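Local coordinates for acyltransferase (Actinoplanes teichomyceticus, PDB 4Q38), which probably transfers an aliphatic acyl group, such as decanoyl, from acyl-coenzyme A to the glucosamine of the glycopeptide antibiotic teicoplanin, at residues R49-G53 against A77-D81; S197-G201 against F239-G243; I293-F298 against L314-I319. Residue numbers count along the deposited sequence, not the author numbering.

Contact 1 of 3, residues R49-G53 against A77-D81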
loop_
_atom_site.group_PDB
_atom_site.type_symbol
_atom_site.label_atom_id
_atom_site.label_comp_id
_atom_site.label_asym_id
_atom_site.label_seq_id
_atom_site.Cartn_x
_atom_site.Cartn_y
_atom_site.Cartn_z
ATOM N N ARG A 49 17.788 -0.806 13.586
ATOM C CA ARG A 49 18.681 -1.865 13.150
ATOM C C ARG A 49 18.243 -2.385 11.782
ATOM O O ARG A 49 17.087 -2.774 11.602
ATOM C CB ARG A 49 18.686 -3.003 14.177
ATOM C CG ARG A 49 19.730 -4.076 13.927
ATOM C CD ARG A 49 19.651 -5.175 14.978
ATOM N NE ARG A 49 20.341 -6.398 14.557
ATOM C CZ ARG A 49 19.806 -7.351 13.796
ATOM N NH1 ARG A 49 18.563 -7.245 13.349
ATOM N NH2 ARG A 49 20.521 -8.418 13.475
ATOM N N LEU A 50 19.153 -2.374 10.812
ATOM C CA LEU A 50 18.897 -3.077 9.564
ATOM C C LEU A 50 19.511 -4.465 9.610
ATOM O O LEU A 50 20.681 -4.618 9.980
ATOM C CB LEU A 50 19.417 -2.307 8.347
ATOM C CG LEU A 50 18.791 -0.957 7.987
ATOM C CD1 LEU A 50 19.506 -0.376 6.772
ATOM C CD2 LEU A 50 17.284 -1.045 7.746
ATOM N N PRO A 51 18.726 -5.489 9.233
ATOM C CA PRO A 51 19.316 -6.801 9.008
ATOM C C PRO A 51 20.319 -6.717 7.846
ATOM O O PRO A 51 20.125 -5.932 6.910
ATOM C CB PRO A 51 18.114 -7.659 8.609
ATOM C CG PRO A 51 17.155 -6.682 7.999
ATOM C CD PRO A 51 17.303 -5.448 8.842
ATOM N N ARG A 52 21.382 -7.511 7.918
ATOM C CA ARG A 52 22.408 -7.526 6.876
ATOM C C ARG A 52 22.623 -8.971 6.423
ATOM O O ARG A 52 22.256 -9.911 7.131
ATOM C CB ARG A 52 23.730 -6.921 7.395
ATOM C CG ARG A 52 23.617 -5.624 8.199
ATOM C CD ARG A 52 23.708 -4.368 7.335
ATOM N NE ARG A 52 23.685 -3.127 8.120
ATOM C CZ ARG A 52 23.801 -1.900 7.608
ATOM N NH1 ARG A 52 23.957 -1.724 6.301
ATOM N NH2 ARG A 52 23.763 -0.835 8.399
ATOM N N GLY A 53 23.197 -9.143 5.235
ATOM C CA GLY A 53 23.588 -10.470 4.743
ATOM C C GLY A 53 22.456 -11.470 4.621
ATOM O O GLY A 53 21.358 -11.131 4.169
ATOM N N ALA A 77 22.463 -1.446 1.171
ATOM C CA ALA A 77 22.045 -1.038 2.518
ATOM C C ALA A 77 22.920 0.087 3.054
ATOM O O ALA A 77 24.151 -0.002 3.007
ATOM C CB ALA A 77 22.025 -2.222 3.473
ATOM N N PRO A 78 22.285 1.171 3.532
ATOM C CA PRO A 78 23.036 2.330 3.968
ATOM C C PRO A 78 23.807 2.109 5.270
ATOM O O PRO A 78 23.566 1.137 5.996
ATOM C CB PRO A 78 21.953 3.391 4.157
ATOM C CG PRO A 78 20.735 2.597 4.509
ATOM C CD PRO A 78 20.829 1.406 3.603
ATOM N N ASP A 79 24.735 3.022 5.530
ATOM C CA ASP A 79 25.616 2.969 6.682
ATOM C C ASP A 79 25.497 4.291 7.447
ATOM O O ASP A 79 25.471 5.351 6.821
ATOM C CB ASP A 79 27.051 2.762 6.180
ATOM C CG ASP A 79 28.068 2.893 7.272
ATOM O OD1 ASP A 79 28.358 1.881 7.942
ATOM O OD2 ASP A 79 28.572 4.013 7.458
ATOM N N PRO A 80 25.435 4.239 8.798
ATOM C CA PRO A 80 25.326 5.460 9.612
ATOM C C PRO A 80 26.418 6.502 9.338
ATOM O O PRO A 80 26.161 7.700 9.434
ATOM C CB PRO A 80 25.468 4.945 11.055
ATOM C CG PRO A 80 25.089 3.512 10.997
ATOM C CD PRO A 80 25.486 3.023 9.634
ATOM N N ASP A 81 27.621 6.049 8.993
ATOM C CA ASP A 81 28.763 6.954 8.836
ATOM C C ASP A 81 28.895 7.534 7.430
ATOM O O ASP A 81 29.091 8.739 7.268
ATOM C CB ASP A 81 30.056 6.263 9.279
ATOM C CG ASP A 81 30.037 5.901 10.751
ATOM O OD1 ASP A 81 29.843 6.816 11.574
ATOM O OD2 ASP A 81 30.190 4.707 11.088
#

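Contact 2 of 3, residues S197-G201 against F239-G243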
loop_
_atom_site.group_PDB
_atom_site.type_symbol
_atom_site.label_atom_id
_atom_site.label_comp_id
_atom_site.label_asym_id
_atom_site.label_seq_id
_atom_site.Cartn_x
_atom_site.Cartn_y
_atom_site.Cartn_z
ATOM N N SER A 197 -8.741 -3.188 6.543
ATOM C CA SER A 197 -8.149 -2.194 7.436
ATOM C C SER A 197 -9.144 -1.723 8.502
ATOM O O SER A 197 -10.330 -1.550 8.222
ATOM C CB SER A 197 -7.677 -0.977 6.642
ATOM O OG SER A 197 -8.755 -0.471 5.874
ATOM N N LEU A 198 -8.644 -1.510 9.713
ATOM C CA LEU A 198 -9.408 -0.818 10.752
ATOM C C LEU A 198 -9.665 0.593 10.248
ATOM O O LEU A 198 -8.748 1.286 9.827
ATOM C CB LEU A 198 -8.616 -0.753 12.052
ATOM C CG LEU A 198 -8.265 -2.063 12.756
ATOM C CD1 LEU A 198 -7.141 -1.827 13.754
ATOM C CD2 LEU A 198 -9.491 -2.611 13.460
ATOM N N ALA A 199 -10.925 0.999 10.250
ATOM C CA ALA A 199 -11.292 2.306 9.714
ATOM C C ALA A 199 -12.471 2.901 10.466
ATOM O O ALA A 199 -13.182 2.202 11.180
ATOM C CB ALA A 199 -11.618 2.192 8.229
ATOM N N THR A 200 -12.671 4.204 10.302
ATOM C CA THR A 200 -13.847 4.872 10.865
ATOM C C THR A 200 -14.422 5.845 9.852
ATOM O O THR A 200 -13.679 6.483 9.105
ATOM C CB THR A 200 -13.525 5.659 12.143
ATOM O OG1 THR A 200 -12.539 6.649 11.841
ATOM C CG2 THR A 200 -13.008 4.738 13.253
ATOM N N GLY A 201 -15.745 5.964 9.825
ATOM C CA GLY A 201 -16.369 6.952 8.955
ATOM C C GLY A 201 -16.125 8.354 9.501
ATOM O O GLY A 201 -15.512 8.524 10.557
ATOM N N PHE A 239 -9.293 -7.295 17.794
ATOM C CA PHE A 239 -9.578 -5.867 18.025
ATOM C C PHE A 239 -11.037 -5.754 18.463
ATOM O O PHE A 239 -11.857 -5.126 17.768
ATOM C CB PHE A 239 -9.325 -5.047 16.750
ATOM C CG PHE A 239 -7.923 -5.175 16.228
ATOM C CD1 PHE A 239 -7.583 -6.215 15.361
ATOM C CD2 PHE A 239 -6.935 -4.283 16.626
ATOM C CE1 PHE A 239 -6.278 -6.350 14.889
ATOM C CE2 PHE A 239 -5.629 -4.412 16.163
ATOM C CZ PHE A 239 -5.307 -5.440 15.286
ATOM N N PRO A 240 -11.379 -6.377 19.607
ATOM C CA PRO A 240 -12.790 -6.438 20.002
ATOM C C PRO A 240 -13.368 -5.048 20.245
ATOM O O PRO A 240 -14.576 -4.866 20.130
ATOM C CB PRO A 240 -12.768 -7.235 21.319
ATOM C CG PRO A 240 -11.379 -7.102 21.822
ATOM C CD PRO A 240 -10.500 -7.000 20.612
ATOM N N GLU A 241 -12.506 -4.078 20.534
ATOM C CA GLU A 241 -12.971 -2.700 20.780
ATOM C C GLU A 241 -13.494 -2.025 19.511
ATOM O O GLU A 241 -14.186 -1.008 19.590
ATOM C CB GLU A 241 -11.852 -1.854 21.408
ATOM C CG GLU A 241 -10.684 -1.541 20.470
ATOM C CD GLU A 241 -9.686 -2.689 20.335
ATOM O OE1 GLU A 241 -9.862 -3.736 20.982
ATOM O OE2 GLU A 241 -8.717 -2.541 19.573
ATOM N N HIS A 242 -13.158 -2.571 18.337
ATOM C CA HIS A 242 -13.528 -1.901 17.087
ATOM C C HIS A 242 -14.987 -2.070 16.757
ATOM O O HIS A 242 -15.716 -1.087 16.674
ATOM C CB HIS A 242 -12.624 -2.311 15.922
ATOM C CG HIS A 242 -12.735 -1.403 14.724
ATOM N ND1 HIS A 242 -12.372 -0.107 14.766
ATOM C CD2 HIS A 242 -13.192 -1.643 13.428
ATOM C CE1 HIS A 242 -12.575 0.457 13.561
ATOM N NE2 HIS A 242 -13.073 -0.482 12.737
ATOM N N GLY A 243 -15.425 -3.312 16.575
ATOM C CA GLY A 243 -16.852 -3.628 16.403
ATOM C C GLY A 243 -17.508 -3.245 15.081
ATOM O O GLY A 243 -18.691 -2.944 15.050
#

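Contact 3 of 3, residues I293-F298 against L314-I319. With COA (coenzyme A), chain D.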
loop_
_atom_site.group_PDB
_atom_site.type_symbol
_atom_site.label_atom_id
_atom_site.label_comp_id
_atom_site.label_asym_id
_atom_site.label_seq_id
_atom_site.Cartn_x
_atom_site.Cartn_y
_atom_site.Cartn_z
ATOM N N ILE A 293 -7.691 3.909 -12.592
ATOM C CA ILE A 293 -7.872 2.707 -13.409
ATOM C C ILE A 293 -6.634 2.452 -14.285
ATOM O O ILE A 293 -6.258 1.310 -14.530
ATOM C CB ILE A 293 -9.210 2.707 -14.214
ATOM C CG1 ILE A 293 -9.577 1.286 -14.663
ATOM C CG2 ILE A 293 -9.158 3.666 -15.403
ATOM C CD1 ILE A 293 -11.018 1.131 -15.132
ATOM N N LEU A 294 -5.980 3.524 -14.724
ATOM C CA LEU A 294 -4.779 3.381 -15.539
ATOM C C LEU A 294 -3.628 2.810 -14.691
ATOM O O LEU A 294 -2.880 1.950 -15.158
ATOM C CB LEU A 294 -4.404 4.716 -16.197
ATOM C CG LEU A 294 -5.280 5.149 -17.392
ATOM C CD1 LEU A 294 -5.070 6.621 -17.719
ATOM C CD2 LEU A 294 -5.033 4.283 -18.611
ATOM N N GLU A 295 -3.521 3.263 -13.444
ATOM C CA GLU A 295 -2.533 2.693 -12.502
ATOM C C GLU A 295 -2.759 1.195 -12.340
ATOM O O GLU A 295 -1.857 0.388 -12.581
ATOM C CB GLU A 295 -2.569 3.405 -11.143
ATOM C CG GLU A 295 -1.803 2.713 -10.009
ATOM C CD GLU A 295 -0.286 2.714 -10.192
ATOM O OE1 GLU A 295 0.238 3.549 -10.958
ATOM O OE2 GLU A 295 0.389 1.867 -9.572
ATOM N N PHE A 296 -3.974 0.812 -11.966
ATOM C CA PHE A 296 -4.230 -0.589 -11.641
ATOM C C PHE A 296 -4.360 -1.567 -12.802
ATOM O O PHE A 296 -4.144 -2.774 -12.625
ATOM C CB PHE A 296 -5.400 -0.700 -10.663
ATOM C CG PHE A 296 -5.068 -0.183 -9.303
ATOM C CD1 PHE A 296 -4.170 -0.881 -8.484
ATOM C CD2 PHE A 296 -5.604 1.012 -8.848
ATOM C CE1 PHE A 296 -3.833 -0.403 -7.225
ATOM C CE2 PHE A 296 -5.266 1.502 -7.594
ATOM C CZ PHE A 296 -4.381 0.790 -6.780
ATOM N N VAL A 297 -4.685 -1.057 -13.984
ATOM C CA VAL A 297 -4.763 -1.913 -15.166
ATOM C C VAL A 297 -3.434 -1.970 -15.917
ATOM O O VAL A 297 -3.077 -3.013 -16.448
ATOM C CB VAL A 297 -5.932 -1.509 -16.103
ATOM C CG1 VAL A 297 -5.923 -2.322 -17.384
ATOM C CG2 VAL A 297 -7.265 -1.716 -15.388
ATOM N N PHE A 298 -2.707 -0.856 -15.953
ATOM C CA PHE A 298 -1.477 -0.765 -16.750
ATOM C C PHE A 298 -0.225 -0.335 -15.984
ATOM O O PHE A 298 0.864 -0.316 -16.565
ATOM C CB PHE A 298 -1.653 0.245 -17.890
ATOM C CG PHE A 298 -2.802 -0.045 -18.808
ATOM C CD1 PHE A 298 -2.722 -1.069 -19.750
ATOM C CD2 PHE A 298 -3.958 0.737 -18.759
ATOM C CE1 PHE A 298 -3.783 -1.318 -20.615
ATOM C CE2 PHE A 298 -5.021 0.486 -19.624
ATOM C CZ PHE A 298 -4.929 -0.539 -20.551
ATOM N N LEU A 314 -10.488 -6.104 -20.266
ATOM C CA LEU A 314 -10.437 -4.878 -19.468
ATOM C C LEU A 314 -9.443 -3.856 -20.014
ATOM O O LEU A 314 -9.730 -2.655 -20.028
ATOM C CB LEU A 314 -10.137 -5.198 -17.998
ATOM C CG LEU A 314 -9.952 -4.042 -17.008
ATOM C CD1 LEU A 314 -11.179 -3.144 -16.969
ATOM C CD2 LEU A 314 -9.654 -4.622 -15.639
ATOM N N GLU A 315 -8.276 -4.329 -20.451
ATOM C CA GLU A 315 -7.291 -3.466 -21.108
ATOM C C GLU A 315 -7.906 -2.772 -22.326
ATOM O O GLU A 315 -7.727 -1.564 -22.516
ATOM C CB GLU A 315 -6.051 -4.264 -21.529
ATOM C CG GLU A 315 -5.153 -4.695 -20.375
ATOM C CD GLU A 315 -4.084 -5.696 -20.787
ATOM O OE1 GLU A 315 -4.282 -6.432 -21.783
ATOM O OE2 GLU A 315 -3.037 -5.759 -20.108
ATOM N N ARG A 316 -8.637 -3.538 -23.136
ATOM C CA ARG A 316 -9.324 -2.992 -24.322
ATOM C C ARG A 316 -10.426 -2.023 -23.901
ATOM O O ARG A 316 -10.608 -0.983 -24.521
ATOM C CB ARG A 316 -9.881 -4.117 -25.203
ATOM C CG ARG A 316 -8.792 -5.006 -25.801
ATOM C CD ARG A 316 -9.300 -6.000 -26.838
ATOM N NE ARG A 316 -10.206 -7.011 -26.285
ATOM C CZ ARG A 316 -9.829 -8.158 -25.721
ATOM N NH1 ARG A 316 -8.543 -8.473 -25.603
ATOM N NH2 ARG A 316 -10.748 -9.004 -25.271
ATOM N N ALA A 317 -11.132 -2.365 -22.822
ATOM C CA ALA A 317 -12.194 -1.527 -22.272
ATOM C C ALA A 317 -11.699 -0.162 -21.817
ATOM O O ALA A 317 -12.256 0.867 -22.221
ATOM C CB ALA A 317 -12.892 -2.244 -21.123
ATOM N N VAL A 318 -10.657 -0.146 -20.977
ATOM C CA VAL A 318 -10.154 1.113 -20.424
ATOM C C VAL A 318 -9.791 2.090 -21.543
ATOM O O VAL A 318 -10.114 3.279 -21.466
ATOM C CB VAL A 318 -8.939 0.919 -19.477
ATOM C CG1 VAL A 318 -8.419 2.270 -18.994
ATOM C CG2 VAL A 318 -9.318 0.052 -18.286
ATOM N N ILE A 319 -9.121 1.580 -22.573
ATOM C CA ILE A 319 -8.643 2.415 -23.681
ATOM C C ILE A 319 -9.791 2.842 -24.605
ATOM O O ILE A 319 -9.895 4.019 -24.964
ATOM C CB ILE A 319 -7.504 1.718 -24.471
ATOM C CG1 ILE A 319 -6.270 1.499 -23.574
ATOM C CG2 ILE A 319 -7.133 2.499 -25.727
ATOM C CD1 ILE A 319 -5.758 2.739 -22.864
HETATM N N1A COA D . -5.004 -5.647 -15.689
HETATM C C2A COA D . -5.242 -6.202 -16.895
HETATM N N3A COA D . -6.261 -7.045 -17.138
HETATM C C4A COA D . -7.119 -7.385 -16.142
HETATM C C5A COA D . -6.923 -6.821 -14.794
HETATM C C6A COA D . -5.780 -5.899 -14.608
HETATM N N6A COA D . -5.514 -5.313 -13.414
HETATM N N7A COA D . -7.907 -7.325 -14.027
HETATM C C8A COA D . -8.666 -8.132 -14.804
HETATM N N9A COA D . -8.185 -8.177 -16.061
HETATM C C1B COA D . -8.756 -8.938 -17.198
HETATM C C2B COA D . -8.944 -10.416 -16.911
HETATM O O2B COA D . -7.763 -11.147 -17.226
HETATM C C3B COA D . -10.120 -10.758 -17.802
HETATM O O3B COA D . -9.653 -10.844 -19.151
HETATM P P3B COA D . -10.428 -11.652 -20.321
HETATM O O7A COA D . -10.159 -13.085 -19.979
HETATM O O8A COA D . -9.773 -11.110 -21.563
HETATM O O9A COA D . -11.879 -11.251 -20.202
HETATM C C4B COA D . -10.987 -9.507 -17.695
HETATM O O4B COA D . -10.068 -8.435 -17.468
HETATM C C5B COA D . -12.041 -9.561 -16.585
HETATM O O5B COA D . -11.398 -9.680 -15.305
HETATM P P1A COA D . -12.196 -10.010 -13.953
HETATM O O1A COA D . -12.557 -11.468 -13.871
HETATM O O2A COA D . -13.282 -8.975 -13.824
HETATM O O3A COA D . -11.075 -9.681 -12.826
HETATM P P2A COA D . -9.967 -10.706 -12.267
HETATM O O4A COA D . -10.552 -11.489 -11.123
HETATM O O5A COA D . -9.311 -11.468 -13.389
HETATM O O6A COA D . -8.881 -9.655 -11.711
HETATM C CBP COA D . -8.004 -8.253 -9.889
HETATM C CCP COA D . -9.226 -8.764 -10.646
HETATM C CDP COA D . -8.543 -7.286 -8.846
HETATM C CEP COA D . -7.322 -9.429 -9.220
HETATM C CAP COA D . -7.028 -7.537 -10.854
HETATM O OAP COA D . -7.721 -6.517 -11.576
HETATM C C9P COA D . -5.798 -6.904 -10.231
HETATM O O9P COA D . -4.860 -7.598 -9.879
HETATM N N8P COA D . -5.777 -5.572 -10.126
HETATM C C7P COA D . -4.739 -4.857 -9.402
HETATM C C6P COA D . -5.148 -4.619 -7.949
HETATM C C5P COA D . -6.352 -3.694 -7.869
HETATM O O5P COA D . -6.789 -3.146 -8.876
HETATM N N4P COA D . -6.897 -3.543 -6.659
HETATM C C3P COA D . -7.896 -2.517 -6.374
HETATM C C2P COA D . -7.299 -1.127 -6.213
HETATM S S1P COA D . -8.611 0.092 -5.863
#

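Contact 1 of 3, residues R49-G53 against A77-D81
This is a loop-to-loop contact at the edge of the helical N-terminal part of the chain, where the loop entering helix 53-62 meets the one joining helix 67-76 to helix 84-98. Its polar half is a bifurcated acceptor: both terminal nitrogens of Arg52 donate to the carbonyl Pro78 O, from Arg52 NH1 at 2.9 Å and from Arg52 NH2 at 3.1 Å. Arginine suits the place, because its long side chain spans a gap that leaves the nearest CA atoms, of Arg52 and Ala77, 7.8 Å apart, and the oxygen lies near the guanidinium plane, where the N-H groups point. The apolar half lies deeper, where Leu50 CD1 meets Pro78 CD at 3.9 Å; Tyr128 of helix 125-143 and residues of helix 84-98 close around this pair. After Pro78 the second loop forms an Asx turn spanning Asp79 to Asp81 ahead of helix 84-98, the backbone Asp81 N donating to Asp79 OD2 at 2.7 Å.

Contact 2 of 3, residues S197-G201 against F239-G243
In the GNAT-like C-terminal domain, the end of strand 194-200 packs against the turn that follows helix 221-238 and leads into strand 246-251. Leu198, lying between two rings with chi1 m and chi2 t, points its CA-CB bond toward the turn and places one methyl over each, making a pair of CH-pi contacts: Leu198 CD1 lies 4.1 Å from the ring centroid of Phe239, and Leu198 CD2 lies 3.9 Å from that of His242. A branched aliphatic side chain fits this cleft because its two methyls diverge. The CA-to-CB bonds of Phe239 and His242 both point toward the strand, and their m and t rotamers present a ring face to Leu198; the turn is tightened by His242 N donating to Phe239 O at 2.9 Å. The imidazole edge reaches the next residue of the strand, and its NE2 is hydrogen-bonded to the backbone oxygen of His207 on the adjacent strand 206-211. Ser197, which binds N-acetylglucosamine in another structure of this protein, alternates with Leu198 and points away from the turn, its hydroxyl bonded to His211. Ala199, also directed away, meets the histidine through its backbone, Ala199 O lying 3.0 Å from His242 CE1.

Contact 3 of 3, residues I293-F298 against L314-I319
Two helix segments of the GNAT-like domain run nearly antiparallel here, their N-to-C directions 155° apart and their axes 10.5 Å apart at closest approach. The interface is chiefly apolar. Val318 is a knob in a hole formed by Ile293, Leu294, Val297 and Phe298, with Val318 CG2 at 3.7 Å from Ile293 CD1; a compact beta-branched side chain fills this hole well. Val297 CG2 also meets Leu314 CD2 at 3.8 Å. The aromatic ring of Phe298 extends the seam, Phe298 CZ lying 3.9 Å from Ile319 CG1, while its edge approaches the backbone at Glu315 O. Glu315 contributes its methylene, with CG 3.9 Å from Val297 CG1, and turns its carboxylate to Ser312 N and Arg311. Polar recognition is directed to coenzyme A: the adenine N6A donates to Phe296 O at 3.0 Å. The Phe296 ring lies with a face over C2P of the pantetheine arm, and Phe296 also touches the decanoyl glucosamine, whereas Leu314 CB packs by the ribose, 3.3 Å from O4B. Thus helices 290-298 and 313-323 line the cofactor pocket together; Trp252, just after strand 246-251, flanks Ile293 and Phe296, and the second helix leads on toward strand 331-336.

How the contacts relate
Contact 1 belongs to the helical N-terminal part, while contacts 2 and 3 share the GNAT-like domain without touching, their nearest atoms about 13 Å apart. Contact 3 is the most buried, and its helix-to-helix chemistry is almost wholly aliphatic and aromatic, its polar groups turned to the cofactor or to other residues. Contact 2 is partly buried and joins a sheet strand to a turn through methyl-on-ring packing. Contact 1, partly buried too but with exposed residues, is the one held by clear hydrogen bonds between its segments, an arginine reaching a carbonyl near the surface. Contacts 1 and 3 lie on opposite sides of the chain's centre, their own centres 39 Å apart.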